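Local atomic coordinates of VIN1 (Oscarella pearsei, PDB entry 6BFI), a protein that binds actin filaments and, as a vinculin homolog, may play a role in cell-cell adhesion. Residues I299-G302 against R303-A307. Sequence-based numbering, arbitrary orientation.
Sequences ISEG and RRVAA
The R303 side chain starts with CG anti to its carbonyl carbon (chi1 -60°) and stays extended from CG to NE, a course that carries its guanidinium back alongside I299, one turn earlier. There the CG2 methyl of I299 lies over one face of the group, 3.5 Å from R303 NE, while R303 CG packs 3.4 Å from I299 O. The polar end has other partners: R303 NH2 forms salt bridges with D323 and D326 of helix 312-338. Replacing R303 by alanine would probably cost D323 and D326 this salt-bridge partner and take away the group lying against I299 CG2.

E301 and R304 reach each other through bends, at chi2 in the glutamate and at chi3 in the arginine. Carboxylate and guanidinium planes are only 19° apart, and E301 OE1 sits at the edge of the R304 guanidinium, 3.4 Å from R304 NE; the length and the 140° N-H...O angle mark this hydrogen bond, part of a salt bridge, as weak. The firmer link is indirect, since E301 OE2 and R304 NH2 both hydrogen-bond to S427 OG. V305 CG2 lies 3.3 Å from E301 O and 3.8 Å from E301 OE2, and its side chain also packs on helices 344-375 and 399-427.

Beneath the side chains, R303 N to I299 O and V305 N to E301 O, each 2.9 Å, show the i to i+4 bonding of a regular alpha-helix. Side chains of helix 289-306 thus pack against several neighbouring helices, consistent with the helical-bundle architecture of the vinculin/alpha-catenin family.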
ATOM      1  N   ILE A 299      23.232 -11.717   4.835  1.00 59.54           N
ATOM      2  CA  ILE A 299      24.540 -11.245   4.390  1.00 58.49           C
ATOM      3  C   ILE A 299      24.469 -10.778   2.941  1.00 67.39           C
ATOM      4  O   ILE A 299      25.045  -9.743   2.577  1.00 72.63           O
ATOM      5  CB  ILE A 299      25.597 -12.347   4.584  1.00 57.77           C
ATOM      6  CG1 ILE A 299      25.740 -12.692   6.070  1.00 55.56           C
ATOM      7  CG2 ILE A 299      26.934 -11.920   4.002  1.00 59.74           C
ATOM      8  CD1 ILE A 299      26.711 -13.826   6.345  1.00 54.23           C
ATOM      9  N   SER A 300      23.752 -11.527   2.095  1.00 67.88           N
ATOM     10  CA  SER A 300      23.590 -11.119   0.702  1.00 65.19           C
ATOM     11  C   SER A 300      22.877  -9.777   0.597  1.00 68.09           C
ATOM     12  O   SER A 300      23.227  -8.947  -0.251  1.00 72.40           O
ATOM     13  CB  SER A 300      22.829 -12.189  -0.079  1.00 64.21           C
ATOM     14  OG  SER A 300      23.684 -13.255  -0.452  1.00 68.27           O
ATOM     15  N   GLU A 301      21.870  -9.547   1.443  1.00 63.43           N
ATOM     16  CA  GLU A 301      21.207  -8.247   1.445  1.00 61.75           C
ATOM     17  C   GLU A 301      22.161  -7.148   1.897  1.00 64.62           C
ATOM     18  O   GLU A 301      22.159  -6.042   1.338  1.00 73.56           O
ATOM     19  CB  GLU A 301      19.963  -8.292   2.336  1.00 61.88           C
ATOM     20  CG  GLU A 301      19.326  -6.936   2.621  1.00 66.63           C
ATOM     21  CD  GLU A 301      18.608  -6.332   1.419  1.00 67.84           C
ATOM     22  OE1 GLU A 301      18.618  -6.942   0.327  1.00 67.35           O
ATOM     23  OE2 GLU A 301      18.022  -5.241   1.571  1.00 67.40           O
ATOM     24  N   GLY A 302      22.996  -7.439   2.897  1.00 60.02           N
ATOM     25  CA  GLY A 302      23.975  -6.459   3.338  1.00 55.22           C
ATOM     26  C   GLY A 302      24.945  -6.066   2.241  1.00 57.52           C
ATOM     27  O   GLY A 302      25.248  -4.883   2.061  1.00 59.15           O
ATOM     28  N   ARG A 303      25.444  -7.050   1.487  1.00 58.33           N
ATOM     29  CA  ARG A 303      26.367  -6.739   0.399  1.00 58.68           C
ATOM     30  C   ARG A 303      25.656  -6.041  -0.755  1.00 58.58           C
ATOM     31  O   ARG A 303      26.246  -5.172  -1.412  1.00 58.83           O
ATOM     32  CB  ARG A 303      27.061  -8.015  -0.077  1.00 62.83           C
ATOM     33  CG  ARG A 303      27.862  -8.705   1.019  1.00 65.94           C
ATOM     34  CD  ARG A 303      28.523  -9.987   0.543  1.00 73.81           C
ATOM     35  NE  ARG A 303      29.238 -10.645   1.635  1.00 78.40           N
ATOM     36  CZ  ARG A 303      29.849 -11.822   1.536  1.00 83.53           C
ATOM     37  NH1 ARG A 303      29.840 -12.485   0.388  1.00 87.98           N
ATOM     38  NH2 ARG A 303      30.471 -12.336   2.589  1.00 82.56           N
ATOM     39  N   ARG A 304      24.396  -6.405  -1.009  1.00 58.46           N
ATOM     40  CA  ARG A 304      23.614  -5.716  -2.031  1.00 60.90           C
ATOM     41  C   ARG A 304      23.472  -4.237  -1.704  1.00 63.82           C
ATOM     42  O   ARG A 304      23.641  -3.381  -2.579  1.00 66.40           O
ATOM     43  CB  ARG A 304      22.236  -6.364  -2.170  1.00 61.36           C
ATOM     44  CG  ARG A 304      21.438  -5.872  -3.366  1.00 64.91           C
ATOM     45  CD  ARG A 304      19.957  -6.201  -3.230  1.00 66.96           C
ATOM     46  NE  ARG A 304      19.228  -5.157  -2.515  1.00 65.11           N
ATOM     47  CZ  ARG A 304      18.625  -4.130  -3.106  1.00 65.89           C
ATOM     48  NH1 ARG A 304      18.660  -4.007  -4.428  1.00 64.86           N
ATOM     49  NH2 ARG A 304      17.983  -3.224  -2.379  1.00 63.67           N
ATOM     50  N   VAL A 305      23.162  -3.917  -0.445  1.00 65.44           N
ATOM     51  CA  VAL A 305      23.097  -2.516  -0.045  1.00 58.76           C
ATOM     52  C   VAL A 305      24.483  -1.880  -0.081  1.00 60.19           C
ATOM     53  O   VAL A 305      24.622  -0.692  -0.402  1.00 62.64           O
ATOM     54  CB  VAL A 305      22.446  -2.388   1.344  1.00 55.84           C
ATOM     55  CG1 VAL A 305      22.437  -0.939   1.806  1.00 56.28           C
ATOM     56  CG2 VAL A 305      21.029  -2.947   1.315  1.00 52.20           C
ATOM     57  N   ALA A 306      25.529  -2.654   0.227  1.00 60.71           N
ATOM     58  CA  ALA A 306      26.886  -2.116   0.180  1.00 65.56           C
ATOM     59  C   ALA A 306      27.253  -1.659  -1.228  1.00 65.71           C
ATOM     60  O   ALA A 306      27.928  -0.637  -1.401  1.00 60.97           O
ATOM     61  CB  ALA A 306      27.885  -3.159   0.680  1.00 55.84           C
ATOM     62  N   ALA A 307      26.814  -2.400  -2.247  1.00 65.18           N
ATOM     63  CA  ALA A 307      27.122  -2.010  -3.618  1.00 68.63           C
ATOM     64  C   ALA A 307      26.443  -0.705  -4.023  1.00 66.73           C
ATOM     65  O   ALA A 307      26.854  -0.090  -5.013  1.00 67.46           O
ATOM     66  CB  ALA A 307      26.727  -3.126  -4.585  1.00 71.97           C
TER